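Local coordinates for aldolase (Klebsiella pneumoniae, PDB 6VOQ), which is a zinc-binding member of the class II aldolase/adducin family, built on an AraD-like alpha/beta fold and assembled here as four copies, at residues G26-L31 / T43-L49; I115-T119 / T183-I187. The contacts are given in a common frame with arbitrary orientation. Residue numbers count along the deposited sequence, not the author numbering.

Contact 1 (G26-L31 / T43-L49); sequences GSAGNL and TPTGACL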
loop_
_atom_site.group_PDB
_atom_site.type_symbol
_atom_site.label_atom_id
_atom_site.label_comp_id
_atom_site.label_asym_id
_atom_site.label_seq_id
_atom_site.Cartn_x
_atom_site.Cartn_y
_atom_site.Cartn_z
ATOM N N GLY A 26 -6.730 12.766 -0.752
ATOM C CA GLY A 26 -7.022 14.176 -0.549
ATOM C C GLY A 26 -8.343 14.571 -1.173
ATOM O O GLY A 26 -9.362 13.892 -1.015
ATOM N N SER A 27 -8.326 15.686 -1.896
ATOM C CA SER A 27 -9.509 16.247 -2.532
ATOM C C SER A 27 -9.709 15.763 -3.964
ATOM O O SER A 27 -10.616 16.254 -4.643
ATOM C CB SER A 27 -9.426 17.777 -2.512
ATOM O OG SER A 27 -8.558 18.258 -3.531
ATOM N N ALA A 28 -8.897 14.819 -4.438
ATOM C CA ALA A 28 -8.892 14.448 -5.849
ATOM C C ALA A 28 -9.936 13.384 -6.161
ATOM O O ALA A 28 -10.161 12.456 -5.377
ATOM C CB ALA A 28 -7.516 13.943 -6.274
ATOM N N GLY A 29 -10.561 13.524 -7.318
ATOM C CA GLY A 29 -11.445 12.503 -7.835
ATOM C C GLY A 29 -12.903 12.898 -7.720
ATOM O O GLY A 29 -13.298 13.708 -6.876
ATOM N N ASN A 30 -13.721 12.318 -8.590
ATOM C CA ASN A 30 -15.158 12.522 -8.524
ATOM C C ASN A 30 -15.858 11.356 -9.211
ATOM O O ASN A 30 -15.278 10.671 -10.056
ATOM C CB ASN A 30 -15.561 13.857 -9.150
ATOM C CG ASN A 30 -14.784 14.168 -10.400
ATOM O OD1 ASN A 30 -15.102 13.675 -11.479
ATOM N ND2 ASN A 30 -13.753 14.993 -10.265
ATOM N N LEU A 31 -17.102 11.129 -8.812
ATOM C CA LEU A 31 -17.927 10.056 -9.338
ATOM C C LEU A 31 -19.214 10.660 -9.870
ATOM O O LEU A 31 -19.714 11.655 -9.336
ATOM C CB LEU A 31 -18.241 8.987 -8.254
ATOM C CG LEU A 31 -17.064 8.557 -7.360
ATOM C CD1 LEU A 31 -17.510 7.675 -6.203
ATOM C CD2 LEU A 31 -15.991 7.851 -8.175
ATOM N N THR A 43 -20.558 13.552 -7.172
ATOM C CA THR A 43 -19.941 13.941 -5.917
ATOM C C THR A 43 -19.746 15.455 -5.886
ATOM O O THR A 43 -19.398 16.062 -6.902
ATOM C CB THR A 43 -18.597 13.224 -5.719
ATOM O OG1 THR A 43 -17.707 13.547 -6.785
ATOM C CG2 THR A 43 -18.787 11.725 -5.702
ATOM N N PRO A 44 -19.981 16.098 -4.750
ATOM C CA PRO A 44 -19.997 17.564 -4.727
ATOM C C PRO A 44 -18.593 18.146 -4.800
ATOM O O PRO A 44 -17.579 17.449 -4.708
ATOM C CB PRO A 44 -20.687 17.888 -3.399
ATOM C CG PRO A 44 -20.435 16.700 -2.541
ATOM C CD PRO A 44 -20.392 15.511 -3.461
ATOM N N THR A 45 -18.552 19.460 -4.992
ATOM C CA THR A 45 -17.292 20.186 -5.087
ATOM C C THR A 45 -16.507 20.103 -3.778
ATOM O O THR A 45 -17.074 19.943 -2.694
ATOM C CB THR A 45 -17.558 21.649 -5.454
ATOM O OG1 THR A 45 -16.323 22.333 -5.666
ATOM C CG2 THR A 45 -18.347 22.354 -4.347
ATOM N N GLY A 46 -15.183 20.196 -3.893
ATOM C CA GLY A 46 -14.311 20.217 -2.734
ATOM C C GLY A 46 -14.519 19.055 -1.785
ATOM O O GLY A 46 -14.247 19.158 -0.584
ATOM N N ALA A 47 -15.004 17.941 -2.319
ATOM C CA ALA A 47 -15.346 16.775 -1.524
ATOM C C ALA A 47 -14.172 15.811 -1.444
ATOM O O ALA A 47 -13.251 15.836 -2.265
ATOM C CB ALA A 47 -16.565 16.062 -2.110
ATOM N N CYS A 48 -14.225 14.957 -0.428
ATOM C CA CYS A 48 -13.257 13.892 -0.224
ATOM C C CYS A 48 -13.997 12.566 -0.337
ATOM O O CYS A 48 -14.964 12.328 0.395
ATOM C CB CYS A 48 -12.566 14.036 1.140
ATOM S SG CYS A 48 -11.626 12.602 1.705
ATOM N N LEU A 49 -13.558 11.717 -1.270
ATOM C CA LEU A 49 -14.298 10.497 -1.579
ATOM C C LEU A 49 -14.494 9.597 -0.368
ATOM O O LEU A 49 -15.423 8.783 -0.363
ATOM C CB LEU A 49 -13.588 9.721 -2.681
ATOM C CG LEU A 49 -13.626 10.432 -4.031
ATOM C CD1 LEU A 49 -13.093 9.526 -5.121
ATOM C CD2 LEU A 49 -15.043 10.876 -4.336
HETATM O O HOH W 1 -10.870 12.378 -2.473
HETATM O O HOH W 2 -16.000 15.439 -6.120
#

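Contact 2 (I115-T119 / T183-I187); sequences IRPFT and TARLI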
loop_
_atom_site.group_PDB
_atom_site.type_symbol
_atom_site.label_atom_id
_atom_site.label_comp_id
_atom_site.label_asym_id
_atom_site.label_seq_id
_atom_site.Cartn_x
_atom_site.Cartn_y
_atom_site.Cartn_z
ATOM N N ILE A 115 -2.267 2.232 -24.002
ATOM C CA ILE A 115 -1.921 1.022 -23.272
ATOM C C ILE A 115 -1.710 -0.101 -24.281
ATOM O O ILE A 115 -2.661 -0.596 -24.890
ATOM C CB ILE A 115 -2.988 0.659 -22.236
ATOM C CG1 ILE A 115 -3.278 1.876 -21.358
ATOM C CG2 ILE A 115 -2.492 -0.475 -21.375
ATOM C CD1 ILE A 115 -4.093 1.578 -20.160
ATOM N N ARG A 116 -0.465 -0.497 -24.458
ATOM C CA ARG A 116 -0.107 -1.635 -25.288
ATOM C C ARG A 116 -0.351 -2.929 -24.518
ATOM O O ARG A 116 0.355 -3.211 -23.543
ATOM C CB ARG A 116 1.352 -1.526 -25.708
ATOM C CG ARG A 116 1.793 -2.523 -26.751
ATOM C CD ARG A 116 3.193 -2.144 -27.154
ATOM N NE ARG A 116 3.910 -3.182 -27.876
ATOM C CZ ARG A 116 5.233 -3.216 -27.971
ATOM N NH1 ARG A 116 5.963 -2.281 -27.361
ATOM N NH2 ARG A 116 5.820 -4.185 -28.659
ATOM N N PRO A 117 -1.309 -3.754 -24.941
ATOM C CA PRO A 117 -1.812 -4.820 -24.059
ATOM C C PRO A 117 -0.842 -5.991 -23.907
ATOM O O PRO A 117 -0.351 -6.558 -24.889
ATOM C CB PRO A 117 -3.121 -5.248 -24.738
ATOM C CG PRO A 117 -2.948 -4.884 -26.164
ATOM C CD PRO A 117 -2.092 -3.644 -26.185
ATOM N N PHE A 118 -0.577 -6.346 -22.644
ATOM C CA PHE A 118 0.108 -7.575 -22.260
ATOM C C PHE A 118 -0.738 -8.434 -21.332
ATOM O O PHE A 118 -0.243 -9.444 -20.832
ATOM C CB PHE A 118 1.444 -7.266 -21.564
ATOM C CG PHE A 118 1.343 -6.194 -20.520
ATOM C CD1 PHE A 118 0.886 -6.489 -19.241
ATOM C CD2 PHE A 118 1.684 -4.883 -20.822
ATOM C CE1 PHE A 118 0.778 -5.496 -18.274
ATOM C CE2 PHE A 118 1.584 -3.886 -19.861
ATOM C CZ PHE A 118 1.125 -4.190 -18.585
ATOM N N THR A 119 -1.971 -8.029 -21.048
ATOM C CA THR A 119 -2.965 -8.806 -20.324
ATOM C C THR A 119 -4.281 -8.610 -21.038
ATOM O O THR A 119 -4.511 -7.558 -21.650
ATOM C CB THR A 119 -3.102 -8.365 -18.865
ATOM O OG1 THR A 119 -3.194 -6.935 -18.812
ATOM C CG2 THR A 119 -1.910 -8.830 -18.061
ATOM N N THR A 183 -3.324 -2.221 -14.714
ATOM C CA THR A 183 -2.565 -2.386 -15.946
ATOM C C THR A 183 -1.511 -1.293 -16.101
ATOM O O THR A 183 -0.373 -1.572 -16.489
ATOM C CB THR A 183 -3.513 -2.414 -17.144
ATOM O OG1 THR A 183 -4.312 -3.602 -17.076
ATOM C CG2 THR A 183 -2.728 -2.432 -18.445
ATOM N N ALA A 184 -1.865 -0.047 -15.787
ATOM C CA ALA A 184 -0.875 1.021 -15.783
ATOM C C ALA A 184 0.225 0.736 -14.771
ATOM O O ALA A 184 1.409 0.930 -15.056
ATOM C CB ALA A 184 -1.551 2.361 -15.486
ATOM N N ARG A 185 -0.148 0.235 -13.598
ATOM C CA ARG A 185 0.854 -0.102 -12.599
ATOM C C ARG A 185 1.799 -1.186 -13.114
ATOM O O ARG A 185 3.008 -1.149 -12.855
ATOM C CB ARG A 185 0.155 -0.535 -11.309
ATOM C CG ARG A 185 1.110 -0.821 -10.165
ATOM C CD ARG A 185 0.371 -1.373 -8.986
ATOM N NE ARG A 185 1.260 -1.695 -7.885
ATOM C CZ ARG A 185 0.929 -2.527 -6.903
ATOM N NH1 ARG A 185 -0.257 -3.109 -6.909
ATOM N NH2 ARG A 185 1.781 -2.782 -5.925
ATOM N N LEU A 186 1.264 -2.156 -13.852
ATOM C CA LEU A 186 2.109 -3.208 -14.389
ATOM C C LEU A 186 3.128 -2.650 -15.365
ATOM O O LEU A 186 4.261 -3.141 -15.420
ATOM C CB LEU A 186 1.255 -4.270 -15.070
ATOM C CG LEU A 186 0.564 -5.207 -14.102
ATOM C CD1 LEU A 186 -0.574 -5.917 -14.811
ATOM C CD2 LEU A 186 1.585 -6.185 -13.564
ATOM N N ILE A 187 2.745 -1.631 -16.139
ATOM C CA ILE A 187 3.689 -0.990 -17.046
ATOM C C ILE A 187 4.913 -0.514 -16.274
ATOM O O ILE A 187 6.053 -0.853 -16.610
ATOM C CB ILE A 187 2.998 0.158 -17.803
ATOM C CG1 ILE A 187 1.958 -0.407 -18.766
ATOM C CG2 ILE A 187 4.009 0.993 -18.577
ATOM C CD1 ILE A 187 1.082 0.632 -19.423
#

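Contact 1 (G26-L31 / T43-L49)
Residues 30-31 and Thr43, with Leu31 CA and Thr43 CA 5.6 Å apart, carry on the antiparallel pairing of strands 30-34 and 40-42; 43-49 then loops out and returns, Cys48 CA 5.0 Å from Ser27 CA and Leu49 CA 7.2 Å from Gly29 CA. This is the place in the class II aldolase fold where the glycine-rich loop leading into strand 30-34 packs against the loop leaving strand 40-42; in relatives, the corresponding loops border the active-site pocket. Thr43 N donates to Leu31 O at 3.0 Å, while Leu31 N bonds at 3.2 Å to Thr43 OG1, so a side-chain hydroxyl takes the part of a backbone carbonyl just as the pairing ends. The chain then swings out through a type II turn from Pro44 to Ala47, with Gly46 at positive phi. Two waters fill the gaps. Water 2 lies 3.3 Å from Gly29 O, 2.6 Å from Thr43 OG1 and 2.9 Å from Pro44 O; water 1 donates to Gly26 O and Ala28 O and accepts from Leu49 N. Among the side chains, Leu31 CB packs 3.8 Å from Thr43 CG2 and Leu31 CG 4.3 Å from Leu49 CD2, and Met11 of helix 4-20 touches both Leu31 and Thr43. The end of Asn30 leads away, toward the zinc site, where it makes weak hydrogen bonds to Glu75 and His79. Gly29 has backbone angles that suit a residue without a side chain, and an ideal CB there would sit just 3.2 Å from Leu49 CD1.

Contact 2 (I115-T119 / T183-I187)
Here a loop packs on a helix through apolar side chains, with no hydrogen bond between the segments: residues 115-119, from the connection between helices 98-104 and 121-125, lie against one side of the long helix 170-190. Phe118 is the central piece. Its ring meets the helix edge-on, CE1 3.5 Å from Leu186 CB, CE2 3.7 Å from Ile187 CG1 and CZ 3.7 Å from Thr183 O, a carbonyl already engaged by Ile187 N in the helix. Ile115 adds a second apolar patch, its CG2 3.5 Å from Thr183 CG2 and 4.2 Å from Ile187 CD1. Thr183 OG1, bonded to Glu179 O one turn back, lies 3.9 Å from Thr119 OG1, with no hydrogen bond between the two. Phe118 also touches Cys105 of the third subunit, whose Asn160 bonds to Phe118 O. Within the chain, Leu103 of helix 98-104 touches Ile115, Val122 of helix 121-125 touches Thr183, and Leu190, the last residue of helix 170-190, touches Phe118.

How the contacts relate
The contacts follow in series along the chain and lie on opposite sides of its centre, their own centres 27 Å apart and nearest atoms about 16 Å apart. Contact 1 lies at the start of the mixed sheet's strand 30-34, which pairs with strand 91-94 and so lies beside the zinc ligand His94; the ion's other protein ligands are Glu75, His96 and His161. Contact 2 has no strand: it sets the loop between helices 98-104 and 121-125 on helix 170-190. Ser27 of contact 1 packs on Asn175 in helix 170-190 of the second subunit, while contact 2 meets the third. The loops near the zinc site and the loop-on-helix packing thus both border neighbouring subunits.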